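Local coordinates for protein esterase (uncultured bacterium pCosCE1, PDB 7ATL) that hydrolyses carboxylic esters as a family VIII carboxylesterase of beta-lactamase-like fold, and also shows promiscuous acyltransferase activity, at residues 122-126 / 138-143; 247-251 / 341-345; 61-67 / 263-269; 94-98 / 150-154; 71-75 / 178-182. All coordinates share one frame. Residues are numbered along the deposited sequence.

Interaction 1: 122-126 / 138-143. With EDO (1,2-ethanediol), chain F.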
# COMPACT_ATOMS: atom_id res chain seq x y z
N ASP A 122 -15.65 -2.44 2.45
CA ASP A 122 -15.32 -3.15 1.20
C ASP A 122 -14.51 -2.21 0.29
O ASP A 122 -14.13 -1.11 0.71
CB ASP A 122 -16.59 -3.69 0.53
CG ASP A 122 -16.39 -4.97 -0.29
OD1 ASP A 122 -15.21 -5.39 -0.46
OD2 ASP A 122 -17.41 -5.52 -0.78
N TYR A 123 -14.20 -2.68 -0.90
CA TYR A 123 -13.67 -1.88 -2.03
C TYR A 123 -14.65 -2.08 -3.19
O TYR A 123 -15.16 -3.20 -3.31
CB TYR A 123 -12.27 -2.36 -2.40
CG TYR A 123 -11.13 -1.48 -1.97
CD1 TYR A 123 -11.15 -0.10 -2.16
CD2 TYR A 123 -9.97 -2.04 -1.45
CE1 TYR A 123 -10.08 0.69 -1.79
CE2 TYR A 123 -8.88 -1.26 -1.09
CZ TYR A 123 -8.94 0.11 -1.25
OH TYR A 123 -7.88 0.86 -0.88
N ARG A 124 -14.90 -1.03 -3.96
CA ARG A 124 -15.76 -1.08 -5.16
C ARG A 124 -15.14 -2.06 -6.15
O ARG A 124 -15.91 -2.76 -6.86
CB ARG A 124 -15.89 0.33 -5.76
CG ARG A 124 -16.89 0.48 -6.89
CD ARG A 124 -16.85 1.92 -7.38
NE ARG A 124 -16.62 1.92 -8.82
CZ ARG A 124 -15.63 2.54 -9.46
NH1 ARG A 124 -14.72 3.25 -8.82
NH2 ARG A 124 -15.56 2.46 -10.78
N LEU A 125 -13.81 -2.14 -6.17
CA LEU A 125 -13.08 -3.05 -7.10
C LEU A 125 -13.23 -4.51 -6.66
O LEU A 125 -12.95 -5.39 -7.52
CB LEU A 125 -11.61 -2.62 -7.25
CG LEU A 125 -10.78 -2.49 -5.98
CD1 LEU A 125 -10.56 -3.82 -5.28
CD2 LEU A 125 -9.44 -1.86 -6.28
N SER A 126 -13.66 -4.78 -5.42
CA SER A 126 -14.00 -6.14 -4.92
C SER A 126 -15.45 -6.48 -5.22
O SER A 126 -15.84 -7.62 -4.87
CB SER A 126 -13.78 -6.30 -3.46
OG SER A 126 -12.50 -5.85 -3.10
N ILE A 138 -19.34 5.47 -4.91
CA ILE A 138 -18.15 5.45 -4.03
C ILE A 138 -16.90 5.28 -4.90
O ILE A 138 -16.90 4.46 -5.83
CB ILE A 138 -18.34 4.34 -2.98
CG1 ILE A 138 -19.48 4.70 -2.03
CG2 ILE A 138 -17.05 4.04 -2.23
CD1 ILE A 138 -20.09 3.51 -1.35
N LYS A 139 -15.86 6.04 -4.59
CA LYS A 139 -14.56 6.00 -5.30
C LYS A 139 -13.53 5.24 -4.46
O LYS A 139 -13.56 5.33 -3.23
CB LYS A 139 -14.14 7.44 -5.62
CG LYS A 139 -15.16 8.23 -6.44
CD LYS A 139 -15.46 7.61 -7.80
CE LYS A 139 -16.81 8.00 -8.38
NZ LYS A 139 -17.21 7.03 -9.43
N ASP A 140 -12.65 4.50 -5.12
CA ASP A 140 -11.63 3.66 -4.45
C ASP A 140 -10.33 4.46 -4.26
O ASP A 140 -9.44 3.91 -3.60
CB ASP A 140 -11.39 2.36 -5.22
CG ASP A 140 -12.49 1.32 -5.08
OD1 ASP A 140 -13.30 1.41 -4.10
OD2 ASP A 140 -12.50 0.37 -5.93
N GLY A 141 -10.22 5.67 -4.81
CA GLY A 141 -9.04 6.54 -4.62
C GLY A 141 -8.11 6.62 -5.84
O GLY A 141 -7.15 7.41 -5.78
N MET A 142 -8.36 5.90 -6.93
CA MET A 142 -7.40 5.84 -8.08
C MET A 142 -7.99 6.37 -9.40
O MET A 142 -7.22 6.51 -10.38
CB MET A 142 -6.91 4.40 -8.26
CG MET A 142 -5.99 3.98 -7.10
SD MET A 142 -5.75 2.20 -7.01
CE MET A 142 -7.32 1.72 -6.30
N GLU A 143 -9.28 6.72 -9.39
CA GLU A 143 -10.08 7.11 -10.58
C GLU A 143 -10.38 8.61 -10.52
O GLU A 143 -10.16 9.24 -9.47
CB GLU A 143 -11.37 6.30 -10.64
CG GLU A 143 -12.39 6.64 -9.55
CD GLU A 143 -12.10 5.91 -8.25
OE1 GLU A 143 -12.57 4.77 -8.12
OE2 GLU A 143 -11.34 6.45 -7.39
C1 EDO F . -19.23 4.51 -9.25
O1 EDO F . -18.18 4.80 -8.31
C2 EDO F . -19.07 3.23 -9.98
O2 EDO F . -20.03 2.98 -10.98
O HOH W 1 -8.02 3.39 -1.35
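The loop carrying Tyr123, which probably lines the active site, is held here against the loop 138-143, and one carboxylate does much of the work. Asp140 points toward the other loop and takes two successive backbone amides: Arg124 N bonds to Asp140 OD1 at 2.9 Å, and Leu125 N reaches Asp140 OD2 at 2.8 Å in a weak bond. Both amides belong to the 3-10 segment 124-126, so the acid fixes the chain just where it turns after Tyr123. In serine beta-lactamase-like enzymes a tyrosine partners the serine and lysine of the SxxK motif; Tyr123, hydrogen-bonded through its OH to Lys68, is consistent with that part. The same Tyr123 OH donates to a water 2.6 Å away, which in turn donates to Asp140 O at 2.7 Å. Arg124 stretches along the loop, with CD 3.0 Å from Ile138 O, and forms a salt bridge from NH1 to Glu143 OE1 at 2.7 Å; its NH2 pairs with Glu248. Glu143 also braces its own loop, OE1 accepting Asp140 N at 3.0 Å and OE2 accepting Gly141 N at 2.9 Å. Beside these polar pairs, Leu125 CD2 meets Met142 CE at 4.2 Å. An ethanediol, probably from the crystallisation liquor, accepts a 2.7 Å bond at O1 from Lys139 NZ and places that oxygen over one face of the Arg124 guanidinium.

Interaction 2: 247-251 / 341-345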
# COMPACT_ATOMS: atom_id res chain seq x y z
N ILE A 247 -11.01 -2.87 -11.75
CA ILE A 247 -10.43 -1.68 -11.06
C ILE A 247 -10.39 -0.55 -12.09
O ILE A 247 -10.04 -0.81 -13.27
CB ILE A 247 -9.04 -2.00 -10.47
CG1 ILE A 247 -8.38 -0.74 -9.91
CG2 ILE A 247 -8.15 -2.68 -11.50
CD1 ILE A 247 -7.19 -1.00 -9.06
N GLU A 248 -10.72 0.66 -11.64
CA GLU A 248 -10.73 1.89 -12.47
C GLU A 248 -9.48 2.70 -12.14
O GLU A 248 -9.39 3.19 -11.01
CB GLU A 248 -11.99 2.72 -12.18
CG GLU A 248 -12.25 3.74 -13.25
CD GLU A 248 -13.44 4.66 -13.11
OE1 GLU A 248 -14.37 4.39 -12.31
OE2 GLU A 248 -13.41 5.68 -13.83
N LEU A 249 -8.58 2.87 -13.10
CA LEU A 249 -7.32 3.61 -12.89
C LEU A 249 -7.30 4.86 -13.77
O LEU A 249 -7.71 4.78 -14.94
CB LEU A 249 -6.14 2.71 -13.24
CG LEU A 249 -5.95 1.51 -12.32
CD1 LEU A 249 -4.84 0.59 -12.84
CD2 LEU A 249 -5.68 1.98 -10.90
N ALA A 250 -6.82 5.96 -13.20
CA ALA A 250 -6.68 7.25 -13.87
C ALA A 250 -5.29 7.80 -13.53
O ALA A 250 -5.13 8.57 -12.59
CB ALA A 250 -7.81 8.16 -13.47
N PRO A 251 -4.26 7.39 -14.30
CA PRO A 251 -2.89 7.88 -14.08
C PRO A 251 -2.70 9.40 -14.05
O PRO A 251 -1.73 9.83 -13.47
CB PRO A 251 -2.09 7.23 -15.22
CG PRO A 251 -2.89 5.98 -15.50
CD PRO A 251 -4.34 6.40 -15.37
N GLY A 341 1.08 -3.03 -4.06
CA GLY A 341 0.30 -1.99 -4.76
C GLY A 341 -0.11 -2.44 -6.15
O GLY A 341 0.75 -2.94 -6.89
N VAL A 342 -1.35 -2.22 -6.54
CA VAL A 342 -1.84 -2.68 -7.87
C VAL A 342 -1.01 -2.03 -8.97
O VAL A 342 -0.88 -2.66 -10.00
CB VAL A 342 -3.34 -2.40 -8.09
CG1 VAL A 342 -4.20 -3.05 -7.02
CG2 VAL A 342 -3.63 -0.91 -8.17
N TYR A 343 -0.46 -0.82 -8.81
CA TYR A 343 0.32 -0.18 -9.91
C TYR A 343 1.58 -1.00 -10.23
O TYR A 343 2.14 -0.84 -11.33
CB TYR A 343 0.65 1.29 -9.61
CG TYR A 343 -0.42 2.26 -10.06
CD1 TYR A 343 -0.75 2.39 -11.40
CD2 TYR A 343 -1.10 3.06 -9.15
CE1 TYR A 343 -1.72 3.28 -11.83
CE2 TYR A 343 -2.07 3.96 -9.56
CZ TYR A 343 -2.37 4.07 -10.91
OH TYR A 343 -3.32 4.94 -11.34
N GLY A 344 2.06 -1.81 -9.27
CA GLY A 344 3.03 -2.89 -9.52
C GLY A 344 4.12 -2.95 -8.47
O GLY A 344 5.27 -2.95 -8.86
N HIS A 345 3.78 -3.01 -7.18
CA HIS A 345 4.79 -2.89 -6.09
C HIS A 345 4.68 -4.05 -5.09
O HIS A 345 3.57 -4.64 -4.97
CB HIS A 345 4.71 -1.55 -5.35
CG HIS A 345 4.48 -0.35 -6.21
ND1 HIS A 345 5.21 -0.10 -7.35
CD2 HIS A 345 3.60 0.67 -6.08
CE1 HIS A 345 4.79 1.05 -7.88
NE2 HIS A 345 3.79 1.53 -7.12
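The two backbones stay apart, Ile247 CA lying 9.2 Å from Val342 CA and Leu249 CA 9.0 Å from Tyr343 CA, and side chains from both segments fill most of the gap. From strand 246-249, Ile247 and Leu249 project the same way, toward the loop 341-345, while Glu248 between them turns off to pair with Arg124. Val342 is the bump that meets them: its CG2 lies 3.7 Å from Ile247 CD1 and, more loosely, 4.5 Å from Leu249 CD2. Leu249 in turn fits the hollow between Val342 and the ring of Tyr343, its CD2 coming 3.9 Å from Tyr343 CZ and 3.8 Å from Tyr343 OH. The CA-to-CB bond of Tyr343 runs sideways, yet the long ring carries the phenol end across the gap to where the strand finishes; there Tyr343 OH sits 4.1 Å from Ala250 N and 4.0 Å from Pro251 N, a packing contact. Val342 N hydrogen-bonds a pentaethylene glycol, probably from the crystallisation liquor, consistent with the patch bordering a pocket. Gly344 N and His345 N, 2.9 and 3.0 Å from Gly341 O, form a classic beta bulge, closing the link between strands 337-341 and 345-350 of the main antiparallel sheet.

Interaction 3: 61-67 / 263-269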
# COMPACT_ATOMS: atom_id res chain seq x y z
N PHE A 61 6.87 7.15 -8.32
CA PHE A 61 5.80 6.23 -8.74
C PHE A 61 4.45 6.64 -8.15
O PHE A 61 4.40 7.30 -7.09
CB PHE A 61 6.11 4.79 -8.34
CG PHE A 61 7.30 4.18 -9.01
CD1 PHE A 61 8.58 4.47 -8.58
CD2 PHE A 61 7.14 3.26 -10.02
CE1 PHE A 61 9.68 3.88 -9.17
CE2 PHE A 61 8.24 2.68 -10.64
CZ PHE A 61 9.51 3.00 -10.21
N ARG A 62 3.40 6.27 -8.86
CA ARG A 62 2.05 6.13 -8.27
C ARG A 62 2.14 4.95 -7.32
O ARG A 62 2.57 3.87 -7.78
CB ARG A 62 1.01 5.92 -9.37
CG ARG A 62 0.89 7.10 -10.33
CD ARG A 62 0.04 6.81 -11.54
NE ARG A 62 0.06 7.93 -12.46
CZ ARG A 62 1.02 8.19 -13.35
NH1 ARG A 62 2.07 7.40 -13.49
NH2 ARG A 62 0.90 9.24 -14.13
N LEU A 63 1.76 5.14 -6.05
CA LEU A 63 2.02 4.12 -4.99
C LEU A 63 0.85 3.15 -4.78
O LEU A 63 1.13 2.08 -4.29
CB LEU A 63 2.38 4.84 -3.69
CG LEU A 63 3.75 5.53 -3.72
CD1 LEU A 63 3.99 6.27 -2.41
CD2 LEU A 63 4.85 4.53 -3.97
N SER A 64 -0.38 3.48 -5.20
CA SER A 64 -1.66 2.79 -4.85
C SER A 64 -1.60 2.34 -3.38
O SER A 64 -1.37 3.22 -2.53
CB SER A 64 -2.03 1.67 -5.83
OG SER A 64 -0.94 0.77 -6.06
N SER A 65 -1.73 1.05 -3.06
CA SER A 65 -1.85 0.59 -1.64
C SER A 65 -0.53 0.74 -0.87
O SER A 65 -0.56 0.57 0.35
CB SER A 65 -2.35 -0.79 -1.55
OG SER A 65 -3.72 -0.83 -1.92
N VAL A 66 0.57 1.11 -1.50
CA VAL A 66 1.79 1.46 -0.72
C VAL A 66 1.50 2.74 0.07
O VAL A 66 2.27 3.02 1.00
CB VAL A 66 3.06 1.54 -1.58
CG1 VAL A 66 4.28 1.94 -0.76
CG2 VAL A 66 3.30 0.21 -2.27
N SER A 67 0.40 3.42 -0.21
CA SER A 67 -0.14 4.56 0.60
C SER A 67 -0.51 4.10 2.03
O SER A 67 -0.39 4.91 2.97
CB SER A 67 -1.35 5.21 -0.09
OG SER A 67 -1.10 5.57 -1.46
N GLY A 263 -5.96 8.06 1.44
CA GLY A 263 -5.03 7.37 2.35
C GLY A 263 -4.73 5.93 1.95
O GLY A 263 -3.60 5.47 2.21
N GLY A 264 -5.70 5.25 1.35
CA GLY A 264 -5.54 3.86 0.87
C GLY A 264 -4.82 3.73 -0.46
O GLY A 264 -4.29 2.63 -0.70
N ALA A 265 -4.86 4.72 -1.37
CA ALA A 265 -4.40 4.46 -2.76
C ALA A 265 -3.95 5.71 -3.53
O ALA A 265 -3.53 5.56 -4.69
CB ALA A 265 -5.50 3.72 -3.50
N GLY A 266 -3.95 6.90 -2.94
CA GLY A 266 -3.80 8.14 -3.72
C GLY A 266 -2.39 8.74 -3.73
O GLY A 266 -2.24 9.87 -4.33
N MET A 267 -1.41 8.12 -3.09
CA MET A 267 -0.10 8.80 -2.89
C MET A 267 0.87 8.49 -4.05
O MET A 267 0.65 7.54 -4.83
CB MET A 267 0.53 8.44 -1.54
CG MET A 267 -0.38 8.70 -0.36
SD MET A 267 0.42 8.45 1.24
CE MET A 267 1.56 9.82 1.25
N VAL A 268 1.92 9.32 -4.13
CA VAL A 268 3.09 9.22 -5.05
C VAL A 268 4.36 9.31 -4.20
O VAL A 268 4.31 9.97 -3.14
CB VAL A 268 3.06 10.34 -6.11
CG1 VAL A 268 1.90 10.15 -7.07
CG2 VAL A 268 3.03 11.73 -5.48
N GLY A 269 5.44 8.67 -4.64
CA GLY A 269 6.72 8.66 -3.91
C GLY A 269 7.78 7.78 -4.55
O GLY A 269 7.43 6.92 -5.40
O HOH W 2 -1.36 6.47 -6.20
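Gly263 opens the run by laying its carbonyl against Ser67, with O 3.2 Å from Ser67 CB. Gly264 follows: its O receives a CA-H...O contact from Ser65 CA at 3.3 Å and also accepts Lys68 NZ. At Ala265 the two segments come closest, CA to CA 3.8 Å from Ser64, and exchange a reciprocal pair of such contacts, Ala265 CA to Ser64 O and Ser64 CA to Ala265 O, each 3.3 Å. A water sits beside them, donating to Ala265 O at 2.8 Å and to Met267 O at 2.7 Å while accepting Ser64 N at 3.3 Å. The partner segment probably holds the start of the SxxK motif of serine beta-lactamase-like enzymes: Ser65, probably the nucleophile, is hydrogen-bonded through OG to Lys68 and Tyr171. After Gly266 the bonding becomes conventional. Met267 N donates to Ser67 OG at 3.0 Å, whose own hydroxyl donates to Ser64 O at 2.6 Å, and Met267 O accepts Leu63 N at 2.9 Å. Val268 then faces Arg62 as an antiparallel non-hydrogen-bonded pair, their CA atoms 4.6 Å apart. Gly269 and Phe61 make the hydrogen-bonded pair, Phe61 N to Gly269 O and Gly269 N to Phe61 O, both 3.0 Å. Leu63 CD1 packs 3.6 Å from Gly269 N, over the spot where a CB at Gly269 would be tight.

Interaction 4: 94-98 / 150-154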
# COMPACT_ATOMS: atom_id res chain seq x y z
N LEU A 94 -15.70 11.07 13.30
CA LEU A 94 -16.59 11.43 12.16
C LEU A 94 -18.04 11.15 12.56
O LEU A 94 -18.55 10.08 12.27
CB LEU A 94 -16.14 10.63 10.92
CG LEU A 94 -14.65 10.70 10.62
CD1 LEU A 94 -14.26 9.75 9.49
CD2 LEU A 94 -14.24 12.12 10.28
N PRO A 95 -18.76 12.07 13.24
CA PRO A 95 -20.06 11.74 13.84
C PRO A 95 -21.10 11.19 12.85
O PRO A 95 -21.96 10.47 13.27
CB PRO A 95 -20.55 13.06 14.48
CG PRO A 95 -19.32 13.99 14.55
CD PRO A 95 -18.33 13.46 13.52
N TRP A 96 -20.96 11.51 11.57
CA TRP A 96 -21.85 11.08 10.45
C TRP A 96 -21.45 9.70 9.87
O TRP A 96 -22.25 9.13 9.11
CB TRP A 96 -21.83 12.17 9.38
CG TRP A 96 -20.46 12.68 9.05
CD1 TRP A 96 -19.87 13.80 9.54
CD2 TRP A 96 -19.49 12.06 8.18
NE1 TRP A 96 -18.60 13.93 9.03
CE2 TRP A 96 -18.34 12.88 8.19
CE3 TRP A 96 -19.47 10.89 7.41
CZ2 TRP A 96 -17.20 12.59 7.45
CZ3 TRP A 96 -18.34 10.59 6.67
CH2 TRP A 96 -17.22 11.44 6.69
N PHE A 97 -20.26 9.18 10.17
CA PHE A 97 -19.84 7.83 9.70
C PHE A 97 -20.39 6.77 10.65
O PHE A 97 -19.66 6.25 11.54
CB PHE A 97 -18.33 7.73 9.54
CG PHE A 97 -17.91 6.58 8.66
CD1 PHE A 97 -17.89 6.74 7.28
CD2 PHE A 97 -17.61 5.35 9.19
CE1 PHE A 97 -17.57 5.67 6.45
CE2 PHE A 97 -17.29 4.29 8.36
CZ PHE A 97 -17.26 4.46 7.00
N THR A 98 -21.65 6.41 10.43
CA THR A 98 -22.39 5.45 11.28
C THR A 98 -23.11 4.42 10.41
O THR A 98 -24.31 4.23 10.56
CB THR A 98 -23.34 6.21 12.22
OG1 THR A 98 -24.14 7.09 11.45
CG2 THR A 98 -22.60 7.02 13.25
N GLU A 150 -14.45 13.88 2.22
CA GLU A 150 -15.64 13.89 3.09
C GLU A 150 -16.85 13.43 2.27
O GLU A 150 -17.63 12.61 2.79
CB GLU A 150 -15.88 15.27 3.71
CG GLU A 150 -17.06 15.24 4.66
CD GLU A 150 -17.27 16.47 5.53
OE1 GLU A 150 -18.45 16.83 5.70
OE2 GLU A 150 -16.27 17.02 6.06
N GLN A 151 -17.01 13.96 1.05
CA GLN A 151 -18.18 13.67 0.18
C GLN A 151 -18.13 12.18 -0.16
O GLN A 151 -19.18 11.52 -0.06
CB GLN A 151 -18.21 14.56 -1.07
CG GLN A 151 -18.68 15.98 -0.83
CD GLN A 151 -18.29 16.88 -1.98
OE1 GLN A 151 -17.60 16.49 -2.92
NE2 GLN A 151 -18.71 18.12 -1.93
N ASN A 152 -16.95 11.64 -0.43
CA ASN A 152 -16.80 10.20 -0.76
C ASN A 152 -17.12 9.31 0.45
O ASN A 152 -17.74 8.24 0.27
CB ASN A 152 -15.42 9.86 -1.30
CG ASN A 152 -15.41 8.49 -1.95
OD1 ASN A 152 -16.35 8.16 -2.67
ND2 ASN A 152 -14.37 7.70 -1.68
N LEU A 153 -16.71 9.73 1.65
CA LEU A 153 -16.92 8.91 2.88
C LEU A 153 -18.39 9.03 3.34
O LEU A 153 -18.88 8.06 3.99
CB LEU A 153 -15.92 9.33 3.96
CG LEU A 153 -14.45 9.09 3.62
CD1 LEU A 153 -13.56 9.43 4.80
CD2 LEU A 153 -14.20 7.66 3.17
N ARG A 154 -19.07 10.13 3.03
CA ARG A 154 -20.52 10.25 3.32
C ARG A 154 -21.27 9.28 2.41
O ARG A 154 -22.31 8.74 2.87
CB ARG A 154 -21.02 11.69 3.20
CG ARG A 154 -20.65 12.57 4.39
CD ARG A 154 -20.79 14.06 4.09
NE ARG A 154 -20.57 14.88 5.26
CZ ARG A 154 -21.42 15.02 6.28
NH1 ARG A 154 -22.56 14.36 6.30
NH2 ARG A 154 -21.09 15.79 7.30
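A type I beta turn, Leu94 to Phe97, presses its indole onto the side of helix 149-157 near the rim of the helical region, far from the probable active site. Trp96 gives up the most surface, with its CA-to-CB bond aimed at the helix. Arg154 answers it with a cation-pi stack: the guanidinium lies flat on the indole, planes 23° apart, and CZ is 3.8 Å from the centroid of the five-membered ring, 12° off its normal. The aliphatic part of the same arginine covers the other ring, Arg154 CG standing 3.9 Å from the six-membered centroid of Trp96 as a CH-pi contact. Glu150, one helical turn earlier, holds the arginine in this pose by a salt bridge, Arg154 NE to Glu150 OE1 at 2.9 Å. Leu153, second only to Trp96 in surface covered, fills the deeper side: its CB is 3.7 Å from Trp96 CH2, and its side chain goes on to meet Ala180 of helix 174-186. The contact therefore grades from charge at the solvent side to carbon inside. Phe97, centre of an inverse gamma turn, adds an edge-on approach, its CE1 lying 3.7 Å from Leu153 O.

Interaction 5: 71-75 / 178-182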
# COMPACT_ATOMS: atom_id res chain seq x y z
N ILE A 71 0.07 5.88 5.95
CA ILE A 71 -1.01 6.55 6.74
C ILE A 71 -1.24 5.75 8.02
O ILE A 71 -1.56 6.38 9.07
CB ILE A 71 -2.28 6.77 5.91
CG1 ILE A 71 -1.99 7.55 4.63
CG2 ILE A 71 -3.35 7.47 6.74
CD1 ILE A 71 -1.45 8.93 4.85
N THR A 72 -1.05 4.43 7.97
CA THR A 72 -1.01 3.58 9.19
C THR A 72 0.09 4.12 10.13
O THR A 72 -0.20 4.29 11.33
CB THR A 72 -0.81 2.11 8.84
OG1 THR A 72 -1.93 1.71 8.04
CG2 THR A 72 -0.67 1.23 10.06
N LEU A 73 1.28 4.44 9.60
CA LEU A 73 2.38 5.04 10.41
C LEU A 73 1.91 6.35 11.05
O LEU A 73 2.21 6.55 12.22
CB LEU A 73 3.65 5.30 9.61
CG LEU A 73 4.75 5.98 10.44
CD1 LEU A 73 5.00 5.20 11.71
CD2 LEU A 73 6.04 6.12 9.67
N ALA A 74 1.24 7.23 10.31
CA ALA A 74 0.77 8.53 10.85
C ALA A 74 -0.12 8.26 12.07
O ALA A 74 0.11 8.90 13.12
CB ALA A 74 0.07 9.31 9.77
N ALA A 75 -1.08 7.35 11.95
CA ALA A 75 -2.02 6.93 13.01
C ALA A 75 -1.27 6.35 14.22
O ALA A 75 -1.63 6.70 15.36
CB ALA A 75 -2.97 5.89 12.47
N LEU A 178 -9.52 6.14 7.77
CA LEU A 178 -8.50 6.46 8.80
C LEU A 178 -7.94 7.85 8.52
O LEU A 178 -7.82 8.66 9.46
CB LEU A 178 -7.41 5.39 8.78
CG LEU A 178 -6.32 5.54 9.84
CD1 LEU A 178 -6.88 5.53 11.26
CD2 LEU A 178 -5.29 4.45 9.67
N GLY A 179 -7.64 8.14 7.25
CA GLY A 179 -7.14 9.45 6.80
C GLY A 179 -8.01 10.59 7.29
O GLY A 179 -7.47 11.56 7.86
N ALA A 180 -9.32 10.47 7.10
CA ALA A 180 -10.30 11.48 7.56
C ALA A 180 -10.29 11.54 9.09
O ALA A 180 -10.30 12.64 9.65
CB ALA A 180 -11.66 11.18 6.99
N VAL A 181 -10.23 10.40 9.77
CA VAL A 181 -10.09 10.44 11.25
C VAL A 181 -8.85 11.26 11.61
O VAL A 181 -8.95 12.16 12.47
CB VAL A 181 -10.01 9.04 11.88
CG1 VAL A 181 -9.57 9.13 13.34
CG2 VAL A 181 -11.32 8.29 11.75
N LEU A 182 -7.72 10.97 10.99
CA LEU A 182 -6.44 11.66 11.30
C LEU A 182 -6.59 13.19 11.13
O LEU A 182 -6.03 13.94 11.96
CB LEU A 182 -5.37 11.08 10.38
CG LEU A 182 -4.48 10.00 10.99
CD1 LEU A 182 -5.27 9.00 11.81
CD2 LEU A 182 -3.68 9.31 9.91
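This is apolar helix-helix packing in the helical part of the beta-lactamase-like fold, where helix 67-80, which starts just after the serine of the probable SxxK motif, lies beside helix 174-186. The axes of the two short segments approach to 10.1 Å, and their N-to-C directions run broadly the same way, inclined at 38°. Every touching residue is buried. On one side Ile71, Ala74 and Ala75 form a strip along successive turns; on the other, Leu178 and Leu182, four residues apart, reach across as the two large bumps. Small alanines matter to the fit, since each offers a shallow place for a leucine. Leu178 CD2 settles 3.9 Å from Ala75 CB, beside the backbone at Ile71 O, 4.2 Å away. Ile71 CG2 lies 4.3 Å from Gly179 CA; the backbones are about equally close at the other end, with Ala75 CA 6.7 Å from Leu182 CA. Other helices pack round the pair: Leu73, which points away, and Ala74 touch Val198 of helix 190-199, Leu178 also reaches Leu115 of helix 111-116, and Ala180 packs on Leu153 of helix 149-157. Leu182 makes the most contacts, with CD2 at once 3.7 Å from Ile71 CG2, 3.8 Å from Ala74 CB and 3.8 Å from Ala75 N, while its CD1 lies 3.9 Å from Ala75 CB.

Interaction 3 sits nearest the middle of the chain, about 6 Å from centre to centre, and is largely backbone hydrogen bonding; interactions 1 and 2 both touch it and each other. Arg124 to Glu248 (NH2 to OE1, 2.7 Å) joins 1 to 2, while His345 NE2 to Arg62 O (2.7 Å) joins 2 to 3, so polar ties knit the probable active-site surroundings. Interaction 5, buried and apolar, packs helix 67-80, which follows strand 61-62, on helix 174-186, with Ile71 touching Gly263 and Met267. Interaction 4 lies outermost, about 23 Å from the chain centre, partly exposed and built on charge and aromatic stacking; it meets 5 through Leu94 and Leu153 on Ala180.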